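Local coordinates for protein snaclec rhodocytin subunit alpha (Agkistrodon rhodostoma, PDB 3BX4) that triggers platelet aggregation as a snake venom toxin by binding the C-type lectin-like receptor CLEC-2 and setting off Syk and PLC-gamma-2 signalling, at residues E67-I72 / Q125-V130; K31-Q36 / F129-L134. One frame throughout, in Å; residues are numbered along the deposited sequence.

Contact 1: residues E67-I72 / Q125-V130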
ATOM      1  N   GLU C  67       8.749 -14.612  19.118  1.00 30.45           N
ATOM      2  CA  GLU C  67       8.056 -13.722  18.183  1.00 25.88           C
ATOM      3  C   GLU C  67       6.642 -13.372  18.739  1.00 23.55           C
ATOM      4  O   GLU C  67       5.962 -14.280  19.234  1.00 24.16           O
ATOM      5  CB  GLU C  67       7.955 -14.409  16.806  1.00 26.02           C
ATOM      6  CG  GLU C  67       7.129 -13.643  15.829  1.00 25.91           C
ATOM      7  CD  GLU C  67       7.751 -12.306  15.411  1.00 24.60           C
ATOM      8  OE1 GLU C  67       8.631 -12.289  14.499  1.00 24.47           O
ATOM      9  OE2 GLU C  67       7.295 -11.282  15.951  1.00 25.47           O
ATOM     10  N   ASP C  68       6.200 -12.101  18.630  1.00 18.01           N
ATOM     11  CA  ASP C  68       4.883 -11.720  19.108  1.00 17.99           C
ATOM     12  C   ASP C  68       3.829 -11.775  18.033  1.00 15.36           C
ATOM     13  O   ASP C  68       2.633 -11.893  18.330  1.00 16.56           O
ATOM     14  CB  ASP C  68       4.812 -10.347  19.792  1.00 19.16           C
ATOM     15  CG  ASP C  68       5.553  -9.239  19.072  1.00 23.04           C
ATOM     16  OD1 ASP C  68       6.188  -9.457  17.989  1.00 23.95           O
ATOM     17  OD2 ASP C  68       5.463  -8.081  19.638  1.00 24.51           O
ATOM     18  N   TYR C  69       4.283 -11.616  16.807  1.00 14.90           N
ATOM     19  CA  TYR C  69       3.290 -11.604  15.657  1.00 11.87           C
ATOM     20  C   TYR C  69       3.848 -12.389  14.503  1.00 13.25           C
ATOM     21  O   TYR C  69       5.058 -12.438  14.291  1.00 14.42           O
ATOM     22  CB  TYR C  69       3.014 -10.189  15.153  1.00 13.43           C
ATOM     23  CG  TYR C  69       2.297  -9.341  16.161  1.00 14.92           C
ATOM     24  CD1 TYR C  69       0.904  -9.410  16.345  1.00 16.08           C
ATOM     25  CD2 TYR C  69       3.021  -8.507  16.994  1.00 13.93           C
ATOM     26  CE1 TYR C  69       0.270  -8.623  17.320  1.00 17.70           C
ATOM     27  CE2 TYR C  69       2.377  -7.708  17.955  1.00 16.24           C
ATOM     28  CZ  TYR C  69       1.019  -7.778  18.104  1.00 19.87           C
ATOM     29  OH  TYR C  69       0.444  -7.000  19.102  1.00 21.85           O
ATOM     30  N   VAL C  70       2.946 -13.038  13.711  1.00 12.44           N
ATOM     31  CA  VAL C  70       3.408 -13.754  12.561  1.00 10.77           C
ATOM     32  C   VAL C  70       2.434 -13.346  11.417  1.00 12.63           C
ATOM     33  O   VAL C  70       1.244 -13.503  11.618  1.00 12.39           O
ATOM     34  CB  VAL C  70       3.344 -15.295  12.813  1.00 12.99           C
ATOM     35  CG1 VAL C  70       3.487 -16.051  11.439  1.00 13.07           C
ATOM     36  CG2 VAL C  70       4.408 -15.739  13.926  1.00 12.47           C
ATOM     37  N   TRP C  71       2.969 -12.807  10.330  1.00 10.82           N
ATOM     38  CA  TRP C  71       2.068 -12.307   9.208  1.00 10.56           C
ATOM     39  C   TRP C  71       1.407 -13.467   8.570  1.00 11.21           C
ATOM     40  O   TRP C  71       2.011 -14.483   8.334  1.00 11.86           O
ATOM     41  CB  TRP C  71       2.919 -11.603   8.164  1.00 11.09           C
ATOM     42  CG  TRP C  71       3.496 -10.277   8.629  1.00 10.92           C
ATOM     43  CD1 TRP C  71       4.861  -9.882   8.589  1.00 12.82           C
ATOM     44  CD2 TRP C  71       2.784  -9.159   9.149  1.00 11.84           C
ATOM     45  NE1 TRP C  71       4.974  -8.597   9.023  1.00 12.17           N
ATOM     46  CE2 TRP C  71       3.739  -8.108   9.390  1.00 11.69           C
ATOM     47  CE3 TRP C  71       1.451  -8.925   9.462  1.00 11.65           C
ATOM     48  CZ2 TRP C  71       3.349  -6.843   9.948  1.00 10.63           C
ATOM     49  CZ3 TRP C  71       1.041  -7.692   9.947  1.00 11.70           C
ATOM     50  CH2 TRP C  71       2.001  -6.627  10.201  1.00 14.12           C
ATOM     51  N   ILE C  72       0.126 -13.240   8.163  1.00 11.49           N
ATOM     52  CA  ILE C  72      -0.590 -14.176   7.283  1.00 12.38           C
ATOM     53  C   ILE C  72      -1.169 -13.278   6.192  1.00 11.95           C
ATOM     54  O   ILE C  72      -0.938 -12.076   6.185  1.00 11.97           O
ATOM     55  CB  ILE C  72      -1.720 -14.987   8.058  1.00 10.68           C
ATOM     56  CG1 ILE C  72      -2.670 -14.012   8.785  1.00 10.73           C
ATOM     57  CG2 ILE C  72      -1.061 -16.025   9.008  1.00 13.14           C
ATOM     58  CD1 ILE C  72      -3.930 -14.776   9.356  1.00 13.54           C
ATOM     59  N   GLN C 125       5.913  -3.118   9.966  1.00 13.57           N
ATOM     60  CA  GLN C 125       6.741  -3.802  10.981  1.00 14.08           C
ATOM     61  C   GLN C 125       7.227  -5.162  10.497  1.00 15.14           C
ATOM     62  O   GLN C 125       6.544  -5.942   9.785  1.00 13.37           O
ATOM     63  CB  GLN C 125       6.006  -3.986  12.301  1.00 14.28           C
ATOM     64  CG  GLN C 125       5.751  -2.692  13.043  1.00 16.61           C
ATOM     65  CD  GLN C 125       5.374  -2.984  14.463  1.00 17.55           C
ATOM     66  OE1 GLN C 125       5.505  -4.124  14.937  1.00 21.57           O
ATOM     67  NE2 GLN C 125       4.847  -1.976  15.143  1.00 20.02           N
ATOM     68  N   MET C 126       8.441  -5.489  10.857  1.00 13.64           N
ATOM     69  CA  MET C 126       9.100  -6.738  10.481  1.00 15.37           C
ATOM     70  C   MET C 126       8.762  -7.838  11.469  1.00 15.91           C
ATOM     71  O   MET C 126       9.016  -7.764  12.690  1.00 13.94           O
ATOM     72  CB  MET C 126      10.671  -6.512  10.391  1.00 14.98           C
ATOM     73  CG  MET C 126      11.099  -5.576   9.253  1.00 17.69           C
ATOM     74  SD  MET C 126      12.764  -4.869   9.721  1.00 25.60           S
ATOM     75  CE  MET C 126      13.670  -6.276   9.273  1.00 24.42           C
ATOM     76  N   HIS C 127       8.187  -8.902  10.933  1.00 13.17           N
ATOM     77  CA  HIS C 127       7.829 -10.081  11.713  1.00 13.53           C
ATOM     78  C   HIS C 127       8.036 -11.347  10.900  1.00 12.82           C
ATOM     79  O   HIS C 127       8.134 -11.298   9.700  1.00 14.11           O
ATOM     80  CB  HIS C 127       6.369 -10.001  12.245  1.00 12.98           C
ATOM     81  CG  HIS C 127       6.141  -8.861  13.197  1.00 15.12           C
ATOM     82  ND1 HIS C 127       6.570  -8.905  14.510  1.00 20.12           N
ATOM     83  CD2 HIS C 127       5.699  -7.603  12.984  1.00 16.70           C
ATOM     84  CE1 HIS C 127       6.353  -7.729  15.076  1.00 19.49           C
ATOM     85  NE2 HIS C 127       5.770  -6.937  14.191  1.00 19.95           N
ATOM     86  N   ALA C 128       8.033 -12.469  11.611  1.00 12.33           N
ATOM     87  CA  ALA C 128       8.021 -13.810  11.017  1.00 13.12           C
ATOM     88  C   ALA C 128       6.674 -13.932  10.213  1.00 11.94           C
ATOM     89  O   ALA C 128       5.780 -13.097  10.349  1.00 12.45           O
ATOM     90  CB  ALA C 128       8.028 -14.840  12.137  1.00 14.81           C
ATOM     91  N   PHE C 129       6.619 -14.972   9.393  1.00 11.93           N
ATOM     92  CA  PHE C 129       5.407 -15.088   8.504  1.00 10.97           C
ATOM     93  C   PHE C 129       5.219 -16.526   8.070  1.00 10.13           C
ATOM     94  O   PHE C 129       6.061 -17.374   8.155  1.00 10.06           O
ATOM     95  CB  PHE C 129       5.597 -14.153   7.303  1.00 11.85           C
ATOM     96  CG  PHE C 129       6.825 -14.392   6.513  1.00 12.44           C
ATOM     97  CD1 PHE C 129       8.050 -13.748   6.841  1.00 14.66           C
ATOM     98  CD2 PHE C 129       6.848 -15.259   5.434  1.00 10.08           C
ATOM     99  CE1 PHE C 129       9.199 -13.985   6.102  1.00 15.81           C
ATOM    100  CE2 PHE C 129       8.001 -15.501   4.699  1.00 10.77           C
ATOM    101  CZ  PHE C 129       9.232 -14.852   5.055  1.00 13.23           C
ATOM    102  N   VAL C 130       4.047 -16.874   7.457  1.00  9.19           N
ATOM    103  CA  VAL C 130       3.959 -18.236   7.042  1.00  9.83           C
ATOM    104  C   VAL C 130       3.491 -18.192   5.536  1.00  9.65           C
ATOM    105  O   VAL C 130       2.599 -17.360   5.271  1.00 12.32           O
ATOM    106  CB  VAL C 130       2.807 -19.003   7.842  1.00 12.18           C
ATOM    107  CG1 VAL C 130       2.605 -20.371   7.248  1.00 12.84           C
ATOM    108  CG2 VAL C 130       3.216 -19.100   9.372  1.00 13.98           C
TER
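Val70 and Val130 meet methyl to methyl, CG1 of Val70 lying 3.7 Å from CG2 of Val130, while CG2 of Val70 turns to CB of Ala128. On the opposite face of the sheet CB of Trp71 packs against CB of Phe129. Between these faces the strands, neighbours in the C-type lectin sheet, run parallel: Trp71 N bonds to Ala128 O at 2.8 Å, and Val130 N to Trp71 O at 3.3 Å. Further out, His127 CB sits over the five-membered ring of Trp71, and the imidazole turns an edge toward the indole face. Tyr69 presents its ring edge to the imidazole face, its CB above that face, completing an aromatic cluster. At the polar edge of the contact Glu67 bends at chi2 (67°), which brings CD toward His127. Its OE2 accepts from His127 ND1 (2.9 Å) on the syn side and from Tyr69 N on the anti side. Its OE1 takes Ala128 N from above the carboxylate plane and also Gln23 NE2. His127 NE2 bonds to a lone pair of Gln125 OE1, 2.9 Å away. With an acceptor at each nitrogen, the imidazole is fixed in rotation and probably carries a positive charge, balanced by Glu67.

Contact 2: residues K31-Q36 / F129-L134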
ATOM      1  N   LYS C  31       6.083 -10.815  -0.973  1.00 13.43           N
ATOM      2  CA  LYS C  31       7.083 -10.926  -2.086  1.00 12.25           C
ATOM      3  C   LYS C  31       7.979 -12.154  -1.972  1.00 13.43           C
ATOM      4  O   LYS C  31       8.280 -12.864  -2.915  1.00 13.24           O
ATOM      5  CB  LYS C  31       7.986  -9.647  -2.208  1.00 14.37           C
ATOM      6  CG  LYS C  31       7.235  -8.410  -2.624  1.00 20.30           C
ATOM      7  CD  LYS C  31       8.115  -7.378  -3.299  1.00 24.87           C
ATOM      8  CE  LYS C  31       9.362  -7.071  -2.628  1.00 27.85           C
ATOM      9  NZ  LYS C  31       9.821  -5.692  -3.170  1.00 24.21           N
ATOM     10  N   PHE C  32       8.481 -12.423  -0.755  1.00 11.10           N
ATOM     11  CA  PHE C  32       9.270 -13.581  -0.535  1.00 11.72           C
ATOM     12  C   PHE C  32       8.515 -14.884  -0.796  1.00 12.46           C
ATOM     13  O   PHE C  32       9.040 -15.737  -1.438  1.00 13.61           O
ATOM     14  CB  PHE C  32       9.831 -13.545   0.915  1.00 12.15           C
ATOM     15  CG  PHE C  32      10.641 -14.726   1.288  1.00 12.88           C
ATOM     16  CD1 PHE C  32      12.044 -14.683   1.201  1.00 16.43           C
ATOM     17  CD2 PHE C  32      10.028 -15.866   1.827  1.00 17.06           C
ATOM     18  CE1 PHE C  32      12.804 -15.790   1.593  1.00 15.96           C
ATOM     19  CE2 PHE C  32      10.765 -16.993   2.199  1.00 19.83           C
ATOM     20  CZ  PHE C  32      12.191 -16.932   2.103  1.00 16.43           C
ATOM     21  N   CYS C  33       7.237 -14.950  -0.390  1.00 11.51           N
ATOM     22  CA  CYS C  33       6.498 -16.138  -0.644  1.00 11.82           C
ATOM     23  C   CYS C  33       6.312 -16.325  -2.159  1.00 10.70           C
ATOM     24  O   CYS C  33       6.414 -17.477  -2.608  1.00 11.06           O
ATOM     25  CB  CYS C  33       5.141 -16.021  -0.000  1.00 11.86           C
ATOM     26  SG  CYS C  33       5.146 -16.092   1.841  1.00 13.31           S
ATOM     27  N   ARG C  34       6.116 -15.219  -2.869  1.00 13.37           N
ATOM     28  CA  ARG C  34       5.866 -15.365  -4.348  1.00 12.06           C
ATOM     29  C   ARG C  34       7.113 -15.855  -5.060  1.00 13.21           C
ATOM     30  O   ARG C  34       7.095 -16.426  -6.119  1.00 14.33           O
ATOM     31  CB  ARG C  34       5.476 -14.020  -4.977  1.00 12.91           C
ATOM     32  CG  ARG C  34       4.231 -13.444  -4.477  1.00 16.52           C
ATOM     33  CD  ARG C  34       3.029 -14.177  -5.178  1.00 15.55           C
ATOM     34  NE  ARG C  34       3.056 -14.135  -6.695  1.00 16.17           N
ATOM     35  CZ  ARG C  34       2.431 -13.189  -7.442  1.00 18.90           C
ATOM     36  NH1 ARG C  34       1.826 -12.157  -6.884  1.00 18.38           N
ATOM     37  NH2 ARG C  34       2.450 -13.222  -8.805  1.00 18.82           N
ATOM     38  N   ALA C  35       8.303 -15.680  -4.405  1.00 10.97           N
ATOM     39  CA  ALA C  35       9.538 -16.169  -4.960  1.00 12.76           C
ATOM     40  C   ALA C  35       9.885 -17.628  -4.605  1.00 12.14           C
ATOM     41  O   ALA C  35      10.935 -18.162  -5.049  1.00 13.58           O
ATOM     42  CB  ALA C  35      10.664 -15.233  -4.530  1.00 13.54           C
ATOM     43  N   GLN C  36       9.013 -18.297  -3.833  1.00 12.66           N
ATOM     44  CA  GLN C  36       9.234 -19.660  -3.490  1.00 13.68           C
ATOM     45  C   GLN C  36       8.535 -20.631  -4.410  1.00 13.76           C
ATOM     46  O   GLN C  36       7.356 -20.357  -4.764  1.00 14.14           O
ATOM     47  CB  GLN C  36       8.780 -19.970  -2.031  1.00 14.82           C
ATOM     48  CG  GLN C  36       9.336 -18.963  -0.991  1.00 12.81           C
ATOM     49  CD  GLN C  36      10.844 -18.843  -1.008  1.00 14.47           C
ATOM     50  OE1 GLN C  36      11.551 -19.852  -0.872  1.00 20.38           O
ATOM     51  NE2 GLN C  36      11.349 -17.638  -1.237  1.00 16.50           N
ATOM     52  N   PHE C 129       6.619 -14.972   9.393  1.00 11.93           N
ATOM     53  CA  PHE C 129       5.407 -15.088   8.504  1.00 10.97           C
ATOM     54  C   PHE C 129       5.219 -16.526   8.070  1.00 10.13           C
ATOM     55  O   PHE C 129       6.061 -17.374   8.155  1.00 10.06           O
ATOM     56  CB  PHE C 129       5.597 -14.153   7.303  1.00 11.85           C
ATOM     57  CG  PHE C 129       6.825 -14.392   6.513  1.00 12.44           C
ATOM     58  CD1 PHE C 129       8.050 -13.748   6.841  1.00 14.66           C
ATOM     59  CD2 PHE C 129       6.848 -15.259   5.434  1.00 10.08           C
ATOM     60  CE1 PHE C 129       9.199 -13.985   6.102  1.00 15.81           C
ATOM     61  CE2 PHE C 129       8.001 -15.501   4.699  1.00 10.77           C
ATOM     62  CZ  PHE C 129       9.232 -14.852   5.055  1.00 13.23           C
ATOM     63  N   VAL C 130       4.047 -16.874   7.457  1.00  9.19           N
ATOM     64  CA  VAL C 130       3.959 -18.236   7.042  1.00  9.83           C
ATOM     65  C   VAL C 130       3.491 -18.192   5.536  1.00  9.65           C
ATOM     66  O   VAL C 130       2.599 -17.360   5.271  1.00 12.32           O
ATOM     67  CB  VAL C 130       2.807 -19.003   7.842  1.00 12.18           C
ATOM     68  CG1 VAL C 130       2.605 -20.371   7.248  1.00 12.84           C
ATOM     69  CG2 VAL C 130       3.216 -19.100   9.372  1.00 13.98           C
ATOM     70  N   CYS C 131       4.174 -18.966   4.685  1.00 10.74           N
ATOM     71  CA  CYS C 131       3.813 -19.092   3.205  1.00 10.84           C
ATOM     72  C   CYS C 131       2.955 -20.336   3.051  1.00 12.86           C
ATOM     73  O   CYS C 131       3.090 -21.328   3.739  1.00 12.27           O
ATOM     74  CB  CYS C 131       5.035 -19.234   2.253  1.00 13.56           C
ATOM     75  SG  CYS C 131       6.172 -17.769   2.405  1.00 16.88           S
ATOM     76  N   LYS C 132       2.066 -20.265   2.061  1.00 13.08           N
ATOM     77  CA  LYS C 132       1.132 -21.391   1.718  1.00 12.65           C
ATOM     78  C   LYS C 132       1.294 -21.508   0.218  1.00 13.20           C
ATOM     79  O   LYS C 132       1.258 -20.487  -0.497  1.00 14.61           O
ATOM     80  CB  LYS C 132      -0.309 -21.037   2.128  1.00 11.98           C
ATOM     81  CG  LYS C 132      -1.450 -21.971   1.547  1.00 13.87           C
ATOM     82  CD  LYS C 132      -2.716 -21.538   2.182  1.00 13.40           C
ATOM     83  CE  LYS C 132      -3.958 -22.357   1.620  1.00 14.07           C
ATOM     84  NZ  LYS C 132      -5.192 -21.848   2.219  1.00 14.41           N
ATOM     85  N   LEU C 133       1.431 -22.744  -0.262  1.00 14.45           N
ATOM     86  CA  LEU C 133       1.623 -23.038  -1.671  1.00 16.31           C
ATOM     87  C   LEU C 133       0.639 -24.127  -2.160  1.00 16.74           C
ATOM     88  O   LEU C 133       0.371 -25.062  -1.450  1.00 14.68           O
ATOM     89  CB  LEU C 133       3.049 -23.558  -1.815  1.00 16.90           C
ATOM     90  CG  LEU C 133       3.542 -24.126  -3.087  1.00 18.07           C
ATOM     91  CD1 LEU C 133       3.706 -22.878  -4.028  1.00 20.15           C
ATOM     92  CD2 LEU C 133       4.878 -24.863  -2.920  1.00 20.58           C
ATOM     93  N   LEU C 134       0.125 -23.985  -3.389  1.00 18.20           N
ATOM     94  CA  LEU C 134      -0.546 -25.088  -4.071  1.00 20.73           C
ATOM     95  C   LEU C 134       0.454 -25.577  -5.117  1.00 21.45           C
ATOM     96  O   LEU C 134       0.753 -24.835  -6.079  1.00 21.67           O
ATOM     97  CB  LEU C 134      -1.839 -24.585  -4.731  1.00 19.28           C
ATOM     98  CG  LEU C 134      -2.572 -25.709  -5.480  1.00 23.76           C
ATOM     99  CD1 LEU C 134      -3.185 -26.692  -4.458  1.00 23.65           C
ATOM    100  CD2 LEU C 134      -3.630 -25.010  -6.359  1.00 24.11           C
TER
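Phe129 brings the CZ–CE2 end of its ring toward the face of Phe32: CZ and CE2 of Phe129 reach CD2 of Phe32, the CZ to CD2 distance being 3.5 Å. The planes stand 73° apart in an offset edge-to-face pair, the edge belonging to Phe129 and the face to Phe32, so the projecting edge of one ring lies against the flat of the other. Phe32 has CG anti to its backbone N (chi1 178°), which places CG on the strand side of the helix, and from there the ring meets Phe129. Its other face is filled by the amide of Gln36, whose NE2 lies 3.4 Å above the ring plane, over the centre. The same NE2 donates to Phe32 O at 3.0 Å, a bond that holds the amide folded back over the aromatic ring.

Beside the ring pair, the Cys33–Cys131 disulfide spans from helix to strand. SG of Cys33 and SG of Cys131 are 2.0 Å apart, and the bridge has a left-handed twist (chi3 -80°). It brings CA of Cys33 to 5.5 Å from CA of Cys131. Cys131 SG lies at the edge of the Phe129 ring, near its plane, and Cys33 SG approaches CD2 of Phe129 obliquely at 4.1 Å. The sulfurs thus fill the hollow alongside that ring. Phe20 meets both phenylalanine rings, Leu42 touches Cys33, and Trp9 touches both Cys131 and Gln36. On the far side of the helix, Arg34 forms a salt bridge with Glu80 of the second subunit, another copy of this protein.

In this chain aromatic rings pack around the bridge; the disulfide itself, from the first helix of the domain to its last strand, is a hallmark of the C-type lectin fold, to which the snaclecs belong.

Overall arrangement
Strand 127-133 serves both contacts, which share Phe129 and Val130 and have centres about 13 Å apart. Both are buried, but contact 1 lies nearer the middle of the chain, about 7 Å from its centre against about 11 Å for contact 2. Contact 1 joins two neighbouring strands of one sheet, and its chemistry is that of backbone pairing edged by a carboxylate–imidazole network. Contact 2 lays helix 26-34 against that sheet through a covalent bridge and aromatic rings, while the helix turns Lys31 and Arg34 to a second subunit. Together they illustrate one strand joined to a neighbour by backbone bonds with apolar contacts on both faces, and to a helix by a disulfide and aromatic packing.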